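Local coordinates for penicillin-binding protein 2B (Streptococcus pneumoniae, PDB 2WAD) that probably forms peptide cross-links between neighbouring glycan strands of cell-wall peptidoglycan, as a penicillin-binding transpeptidase of the machinery that builds the peripheral wall, at residues A[395-400]-A[578-583]; A[118-123]-A[163-168]. All blocks are in the same frame, centred on the assembly; numbering follows the deposited sequence. Where two conformers were deposited one is given.

Contact 1. Residues A[395-400]-A[578-583]; sequences SGWENG and ESDMAI. Unlike the reference sequence in segment 578-583: E578 (reference Asp), A582 (reference Ser).
Two helices of the penicillin-binding transpeptidase domain meet here through W397, in the last turn of helix 389-398, and D580, in the first turn of helix 578-593. The carboxylate of D580 lies flat over one face of the indole, the two planes only 9° apart, with D580 CG 3.5 Å above the W397 ring plane. D580 OD1 sits 3.4 Å from W397 CG, while D580 OD2 is displaced toward the CE2 and NE1 side. D580 CB continues the layer over the six-membered ring of W397, 3.7 Å from its centroid and 16° off the normal, which makes a CH-pi contact. I583, one turn further along, comes in at the indole's edge: its CG2, anti to the backbone N, is 3.9 Å from W397 CH2.

No hydrogen bond joins the segments. The indole NE1 instead donates to the backbone O of G404, a bond that helps fix the turn of the ring, and I583 also rests on A436 and V437 of helix 436-442. Two residues past W397 the helix has ended; the side chain of N399 turns back so that its ND2 adds a second bond to S395 O, 2.9 Å long at 164°, where N399 N already donates. G400, at positive phi, is the C' residue of the Schellman motif that closes the helix: the next backbone N bonds to G396 O and, weakly, G400 N to W397 O. Helix 389-398 itself follows the predicted acyl-ester serine, S386, in the SxxK arrangement of this transpeptidase family.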
ATOM      1  N   SER A 395     -21.253  -7.854 -19.490  1.00 37.81           N
ATOM      2  CA  SER A 395     -22.157  -8.712 -18.746  1.00 39.43           C
ATOM      3  C   SER A 395     -23.357  -9.124 -19.597  1.00 39.28           C
ATOM      4  O   SER A 395     -23.853 -10.233 -19.448  1.00 37.93           O
ATOM      5  CB  SER A 395     -22.598  -8.021 -17.459  1.00 38.49           C
ATOM      6  OG  SER A 395     -23.056  -8.969 -16.510  1.00 39.72           O
ATOM      7  N   GLY A 396     -23.809  -8.226 -20.473  1.00 37.35           N
ATOM      8  CA  GLY A 396     -24.839  -8.511 -21.459  1.00 38.95           C
ATOM      9  C   GLY A 396     -24.452  -9.618 -22.430  1.00 39.44           C
ATOM     10  O   GLY A 396     -25.262 -10.488 -22.728  1.00 40.04           O
ATOM     11  N   TRP A 397     -23.228  -9.587 -22.948  1.00 38.49           N
ATOM     12  CA  TRP A 397     -22.738 -10.665 -23.796  1.00 41.76           C
ATOM     13  C   TRP A 397     -22.617 -11.994 -23.028  1.00 43.53           C
ATOM     14  O   TRP A 397     -23.050 -13.017 -23.547  1.00 41.68           O
ATOM     15  CB  TRP A 397     -21.389 -10.298 -24.428  1.00 44.26           C
ATOM     16  CG  TRP A 397     -21.492  -9.256 -25.506  1.00 44.13           C
ATOM     17  CD1 TRP A 397     -22.449  -9.184 -26.481  1.00 44.63           C
ATOM     18  CD2 TRP A 397     -20.613  -8.152 -25.729  1.00 38.79           C
ATOM     19  NE1 TRP A 397     -22.222  -8.115 -27.293  1.00 37.40           N
ATOM     20  CE2 TRP A 397     -21.106  -7.454 -26.851  1.00 39.00           C
ATOM     21  CE3 TRP A 397     -19.455  -7.682 -25.092  1.00 38.99           C
ATOM     22  CZ2 TRP A 397     -20.493  -6.300 -27.343  1.00 34.01           C
ATOM     23  CZ3 TRP A 397     -18.847  -6.532 -25.574  1.00 34.06           C
ATOM     24  CH2 TRP A 397     -19.370  -5.853 -26.693  1.00 38.01           C
ATOM     25  N   GLU A 398     -22.050 -11.974 -21.815  1.00 42.46           N
ATOM     26  CA  GLU A 398     -21.835 -13.189 -21.021  1.00 43.87           C
ATOM     27  C   GLU A 398     -23.108 -13.942 -20.673  1.00 45.14           C
ATOM     28  O   GLU A 398     -23.126 -15.173 -20.693  1.00 44.44           O
ATOM     29  CB  GLU A 398     -21.027 -12.953 -19.738  1.00 42.01           C
ATOM     30  CG  GLU A 398     -19.676 -12.344 -19.992  1.00 42.90           C
ATOM     31  CD  GLU A 398     -18.959 -11.982 -18.717  1.00 41.26           C
ATOM     32  OE1 GLU A 398     -17.711 -11.925 -18.746  1.00 37.88           O
ATOM     33  OE2 GLU A 398     -19.632 -11.733 -17.696  1.00 45.24           O
ATOM     34  N   ASN A 399     -24.162 -13.186 -20.385  1.00 43.99           N
ATOM     35  CA  ASN A 399     -25.415 -13.750 -19.928  1.00 44.44           C
ATOM     36  C   ASN A 399     -26.477 -13.913 -21.025  1.00 43.49           C
ATOM     37  O   ASN A 399     -27.654 -14.052 -20.739  1.00 42.80           O
ATOM     38  CB  ASN A 399     -25.910 -12.940 -18.722  1.00 41.91           C
ATOM     39  CG  ASN A 399     -24.993 -13.098 -17.541  1.00 45.88           C
ATOM     40  OD1 ASN A 399     -25.083 -14.086 -16.821  1.00 48.00           O
ATOM     41  ND2 ASN A 399     -24.074 -12.145 -17.343  1.00 46.75           N
ATOM     42  N   GLY A 400     -26.071 -13.883 -22.288  1.00 44.99           N
ATOM     43  CA  GLY A 400     -27.009 -14.162 -23.374  1.00 46.63           C
ATOM     44  C   GLY A 400     -28.036 -13.076 -23.661  1.00 47.75           C
ATOM     45  O   GLY A 400     -29.048 -13.326 -24.312  1.00 48.59           O
ATOM     46  N   GLU A 578     -13.215 -12.569 -28.619  0.70 46.70           N
ATOM     47  CA  GLU A 578     -12.311 -11.615 -29.227  0.70 48.99           C
ATOM     48  C   GLU A 578     -13.038 -10.512 -30.006  0.70 48.38           C
ATOM     49  O   GLU A 578     -12.608  -9.357 -30.024  0.70 50.53           O
ATOM     50  CB  GLU A 578     -11.380 -12.376 -30.168  0.70 49.46           C
ATOM     51  CG  GLU A 578     -10.197 -11.577 -30.637  0.70 53.65           C
ATOM     52  CD  GLU A 578      -9.170 -12.454 -31.314  0.70 63.02           C
ATOM     53  OE1 GLU A 578      -9.435 -13.670 -31.451  0.70 63.01           O
ATOM     54  OE2 GLU A 578      -8.103 -11.924 -31.700  0.70 62.99           O
ATOM     55  N   SER A 579     -14.126 -10.858 -30.678  1.00 46.16           N
ATOM     56  CA  SER A 579     -14.814  -9.892 -31.526  1.00 45.51           C
ATOM     57  C   SER A 579     -15.720  -8.949 -30.723  1.00 44.46           C
ATOM     58  O   SER A 579     -15.899  -7.793 -31.096  1.00 44.91           O
ATOM     59  CB  SER A 579     -15.557 -10.584 -32.668  1.00 44.80           C
ATOM     60  OG  SER A 579     -16.568 -11.414 -32.145  1.00 49.57           O
ATOM     61  N   ASP A 580     -16.254  -9.434 -29.604  1.00 41.88           N
ATOM     62  CA  ASP A 580     -16.852  -8.584 -28.588  1.00 40.82           C
ATOM     63  C   ASP A 580     -15.882  -7.540 -28.006  1.00 38.54           C
ATOM     64  O   ASP A 580     -16.204  -6.364 -27.927  1.00 42.02           O
ATOM     65  CB  ASP A 580     -17.544  -9.444 -27.521  1.00 38.99           C
ATOM     66  CG  ASP A 580     -18.818 -10.095 -28.048  1.00 47.01           C
ATOM     67  OD1 ASP A 580     -19.348 -11.011 -27.400  1.00 54.47           O
ATOM     68  OD2 ASP A 580     -19.303  -9.717 -29.133  1.00 50.16           O
ATOM     69  N   MET A 581     -14.691  -7.954 -27.605  1.00 39.69           N
ATOM     70  CA  MET A 581     -13.670  -7.032 -27.154  1.00 41.07           C
ATOM     71  C   MET A 581     -13.315  -5.993 -28.233  1.00 42.71           C
ATOM     72  O   MET A 581     -12.955  -4.853 -27.927  1.00 39.60           O
ATOM     73  CB  MET A 581     -12.421  -7.796 -26.716  1.00 41.73           C
ATOM     74  CG  MET A 581     -11.273  -6.921 -26.169  1.00 37.85           C
ATOM     75  SD  MET A 581     -11.788  -5.980 -24.719  1.00 44.40           S
ATOM     76  CE  MET A 581     -11.822  -7.213 -23.401  1.00 41.77           C
ATOM     77  N   ALA A 582     -13.403  -6.398 -29.498  1.00 43.17           N
ATOM     78  CA  ALA A 582     -13.118  -5.490 -30.603  1.00 42.35           C
ATOM     79  C   ALA A 582     -14.223  -4.430 -30.690  1.00 40.97           C
ATOM     80  O   ALA A 582     -13.970  -3.283 -31.032  1.00 41.40           O
ATOM     81  CB  ALA A 582     -12.955  -6.271 -31.918  1.00 40.81           C
ATOM     82  N   ILE A 583     -15.446  -4.799 -30.316  1.00 42.57           N
ATOM     83  CA  ILE A 583     -16.526  -3.833 -30.239  1.00 38.47           C
ATOM     84  C   ILE A 583     -16.273  -2.813 -29.129  1.00 39.38           C
ATOM     85  O   ILE A 583     -16.442  -1.625 -29.344  1.00 41.06           O
ATOM     86  CB  ILE A 583     -17.880  -4.521 -30.126  1.00 39.80           C
ATOM     87  CG1 ILE A 583     -18.188  -5.192 -31.466  1.00 38.57           C
ATOM     88  CG2 ILE A 583     -19.001  -3.513 -29.826  1.00 37.01           C
ATOM     89  CD1 ILE A 583     -19.059  -6.454 -31.350  1.00 40.41           C
TER

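Contact 2. Residues A[118-123]-A[163-168]; sequences DYYLAD and SQLNYT
Y120, on helix 113-121, and L165, in the irregular run that leads to helix 169-182, mark the nearest backbone approach, their CA atoms 8.9 Å apart, so side chains alone bridge the gap. Two neighbouring tyrosines reach out from the helix; in both, CG is anti to the backbone N (chi1 179° for Y119), which carries the edges of both rings to the hydroxyl of Y167. Y119 presents a ring edge to the face of Y167 in an offset edge-to-face pair, with planes at 85° and centroids 5.6 Å apart. Y167 OH lies in the plane of the Y119 ring, 3.6 Å from Y119 CD2. Y167 OH also lies at the edge of the second ring, 3.9 Å from Y120 CD1. L165 takes a face of Y120 instead: its CD2 stands over the ring toward the rim, 4.1 Å from the centroid, in a CH-pi contact.

The hydroxyl of Y119 hydrogen-bonds to E174 OE2 on helix 169-182, whose N-cap, T168, accepts a bond from E171 N at its OG1. Y119 also rests on K94 of helix 90-100, Y120 on I126 of helix 124-131 and L121 on V157 of helix 150-159, so helix 113-121 packs here among four other helices.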
ATOM      1  N   ASP A 118      12.220  -7.691  38.790  1.00 49.63           N
ATOM      2  CA  ASP A 118      13.501  -8.230  38.358  1.00 48.35           C
ATOM      3  C   ASP A 118      14.670  -7.634  39.130  1.00 47.57           C
ATOM      4  O   ASP A 118      15.448  -8.367  39.746  1.00 46.17           O
ATOM      5  CB  ASP A 118      13.687  -8.007  36.861  1.00 48.72           C
ATOM      6  CG  ASP A 118      12.996  -9.068  36.029  1.00 48.13           C
ATOM      7  OD1 ASP A 118      12.513 -10.067  36.600  1.00 51.01           O
ATOM      8  OD2 ASP A 118      12.957  -8.909  34.797  1.00 50.59           O
ATOM      9  N   TYR A 119      14.780  -6.306  39.110  1.00 48.11           N
ATOM     10  CA  TYR A 119      15.822  -5.606  39.863  1.00 45.74           C
ATOM     11  C   TYR A 119      15.777  -5.967  41.340  1.00 45.29           C
ATOM     12  O   TYR A 119      16.805  -6.189  41.981  1.00 45.74           O
ATOM     13  CB  TYR A 119      15.661  -4.092  39.703  1.00 45.45           C
ATOM     14  CG  TYR A 119      16.682  -3.298  40.482  1.00 44.64           C
ATOM     15  CD1 TYR A 119      17.937  -3.037  39.951  1.00 48.72           C
ATOM     16  CD2 TYR A 119      16.394  -2.806  41.747  1.00 43.89           C
ATOM     17  CE1 TYR A 119      18.879  -2.312  40.659  1.00 45.25           C
ATOM     18  CE2 TYR A 119      17.322  -2.066  42.453  1.00 44.76           C
ATOM     19  CZ  TYR A 119      18.563  -1.829  41.904  1.00 45.18           C
ATOM     20  OH  TYR A 119      19.506  -1.106  42.593  1.00 52.20           O
ATOM     21  N   TYR A 120      14.569  -6.029  41.887  1.00 45.11           N
ATOM     22  CA  TYR A 120      14.393  -6.289  43.314  1.00 44.79           C
ATOM     23  C   TYR A 120      14.871  -7.691  43.695  1.00 46.37           C
ATOM     24  O   TYR A 120      15.487  -7.890  44.747  1.00 44.40           O
ATOM     25  CB  TYR A 120      12.923  -6.081  43.698  1.00 43.20           C
ATOM     26  CG  TYR A 120      12.604  -6.450  45.127  1.00 44.64           C
ATOM     27  CD1 TYR A 120      13.074  -5.681  46.184  1.00 43.69           C
ATOM     28  CD2 TYR A 120      11.836  -7.574  45.421  1.00 45.56           C
ATOM     29  CE1 TYR A 120      12.798  -6.021  47.494  1.00 44.83           C
ATOM     30  CE2 TYR A 120      11.556  -7.925  46.736  1.00 43.86           C
ATOM     31  CZ  TYR A 120      12.034  -7.144  47.759  1.00 48.08           C
ATOM     32  OH  TYR A 120      11.755  -7.492  49.056  1.00 52.91           O
ATOM     33  N   LEU A 121      14.578  -8.655  42.825  1.00 47.79           N
ATOM     34  CA  LEU A 121      14.933 -10.048  43.060  1.00 50.05           C
ATOM     35  C   LEU A 121      16.415 -10.321  42.808  1.00 51.93           C
ATOM     36  O   LEU A 121      16.941 -11.366  43.192  1.00 53.20           O
ATOM     37  CB  LEU A 121      14.076 -10.971  42.189  1.00 50.72           C
ATOM     38  CG  LEU A 121      12.560 -10.969  42.409  1.00 49.29           C
ATOM     39  CD1 LEU A 121      11.901 -11.951  41.468  1.00 54.56           C
ATOM     40  CD2 LEU A 121      12.195 -11.264  43.859  1.00 45.29           C
ATOM     41  N   ALA A 122      17.083  -9.365  42.172  1.00 51.98           N
ATOM     42  CA  ALA A 122      18.494  -9.478  41.843  1.00 52.02           C
ATOM     43  C   ALA A 122      19.363  -9.771  43.053  1.00 52.96           C
ATOM     44  O   ALA A 122      20.418 -10.377  42.918  1.00 54.38           O
ATOM     45  CB  ALA A 122      18.972  -8.215  41.153  1.00 50.57           C
ATOM     46  N   ASP A 123      18.951  -9.322  44.232  1.00 54.16           N
ATOM     47  CA  ASP A 123      19.693  -9.669  45.433  1.00 56.77           C
ATOM     48  C   ASP A 123      19.466 -11.154  45.732  1.00 57.73           C
ATOM     49  O   ASP A 123      18.325 -11.576  45.894  1.00 58.96           O
ATOM     50  CB  ASP A 123      19.251  -8.784  46.600  1.00 57.27           C
ATOM     51  CG  ASP A 123      20.145  -8.927  47.816  1.00 60.19           C
ATOM     52  OD1 ASP A 123      20.720 -10.022  47.997  1.00 62.20           O
ATOM     53  OD2 ASP A 123      20.269  -7.961  48.605  1.00 68.93           O
ATOM     54  N   SER A 163       4.923  -4.130  43.659  1.00 75.58           N
ATOM     55  CA  SER A 163       5.698  -3.167  42.874  1.00 75.85           C
ATOM     56  C   SER A 163       5.552  -1.694  43.273  1.00 75.60           C
ATOM     57  O   SER A 163       5.934  -0.803  42.513  1.00 76.38           O
ATOM     58  CB  SER A 163       5.411  -3.340  41.384  1.00 76.43           C
ATOM     59  OG  SER A 163       6.057  -4.496  40.883  1.00 78.01           O
ATOM     60  N   GLN A 164       4.997  -1.447  44.457  1.00 75.17           N
ATOM     61  CA  GLN A 164       5.073  -0.141  45.108  1.00 74.35           C
ATOM     62  C   GLN A 164       6.188  -0.115  46.153  1.00 72.84           C
ATOM     63  O   GLN A 164       5.948   0.064  47.350  1.00 71.85           O
ATOM     64  CB  GLN A 164       3.727   0.242  45.719  1.00 74.83           C
ATOM     65  CG  GLN A 164       2.706   0.674  44.674  1.00 79.51           C
ATOM     66  CD  GLN A 164       2.334  -0.445  43.714  1.00 82.11           C
ATOM     67  OE1 GLN A 164       2.421  -1.624  44.059  1.00 86.64           O
ATOM     68  NE2 GLN A 164       1.918  -0.080  42.498  1.00 83.44           N
ATOM     69  N   LEU A 165       7.410  -0.316  45.667  1.00 71.51           N
ATOM     70  CA  LEU A 165       8.637  -0.214  46.456  1.00 69.69           C
ATOM     71  C   LEU A 165       9.095   1.243  46.409  1.00 68.71           C
ATOM     72  O   LEU A 165       8.560   2.038  45.639  1.00 68.91           O
ATOM     73  CB  LEU A 165       9.720  -1.121  45.849  1.00 69.25           C
ATOM     74  CG  LEU A 165       9.356  -2.525  45.335  1.00 66.56           C
ATOM     75  CD1 LEU A 165       9.923  -2.831  43.957  1.00 61.81           C
ATOM     76  CD2 LEU A 165       9.762  -3.618  46.305  1.00 61.80           C
ATOM     77  N   ASN A 166      10.091   1.604  47.211  1.00 68.29           N
ATOM     78  CA  ASN A 166      10.533   2.996  47.248  1.00 68.13           C
ATOM     79  C   ASN A 166      11.954   3.263  46.737  1.00 66.97           C
ATOM     80  O   ASN A 166      12.935   2.936  47.404  1.00 67.11           O
ATOM     81  CB  ASN A 166      10.339   3.571  48.648  1.00 68.67           C
ATOM     82  CG  ASN A 166      10.778   5.009  48.740  1.00 70.54           C
ATOM     83  OD1 ASN A 166      10.451   5.826  47.878  1.00 72.26           O
ATOM     84  ND2 ASN A 166      11.541   5.325  49.779  1.00 73.97           N
ATOM     85  N   TYR A 167      12.060   3.868  45.557  1.00 66.06           N
ATOM     86  CA  TYR A 167      13.346   4.042  44.879  1.00 64.58           C
ATOM     87  C   TYR A 167      13.656   5.515  44.598  1.00 63.97           C
ATOM     88  O   TYR A 167      12.912   6.175  43.873  1.00 62.02           O
ATOM     89  CB  TYR A 167      13.383   3.224  43.571  1.00 63.17           C
ATOM     90  CG  TYR A 167      13.564   1.735  43.792  1.00 59.02           C
ATOM     91  CD1 TYR A 167      14.620   1.251  44.553  1.00 49.47           C
ATOM     92  CD2 TYR A 167      12.678   0.815  43.246  1.00 58.29           C
ATOM     93  CE1 TYR A 167      14.788  -0.104  44.768  1.00 49.82           C
ATOM     94  CE2 TYR A 167      12.835  -0.552  43.461  1.00 56.41           C
ATOM     95  CZ  TYR A 167      13.890  -1.000  44.226  1.00 53.43           C
ATOM     96  OH  TYR A 167      14.070  -2.345  44.440  1.00 53.62           O
ATOM     97  N   THR A 168      14.747   6.026  45.164  1.00 64.31           N
ATOM     98  CA  THR A 168      15.152   7.400  44.876  1.00 64.98           C
ATOM     99  C   THR A 168      15.282   7.507  43.372  1.00 65.18           C
ATOM    100  O   THR A 168      15.302   6.484  42.685  1.00 66.22           O
ATOM    101  CB  THR A 168      16.511   7.789  45.487  1.00 65.83           C
ATOM    102  OG1 THR A 168      17.561   7.043  44.859  1.00 67.24           O
ATOM    103  CG2 THR A 168      16.528   7.577  46.994  1.00 66.20           C
TER

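Contact 1 and contact 2 are both surface contacts, made by partly exposed side chains and bridged by no hydrogen bond across their segments, yet they belong to different parts of the molecule. The 395-400/578-583 pair joins two helices of the transpeptidase domain; 118-123/163-168 sets a helix against a loop in the region of the dimerisation family. Their centres are 76 Å apart, on opposite sides of the chain's centre, and contact 2 closes along the sequence before contact 1 opens. In contact 1 a carboxylate lies flat on an indole, whereas contact 2 relies on an edge-to-face tyrosine pair and a leucine methyl over another tyrosine's face. Neither lies at an annotated site.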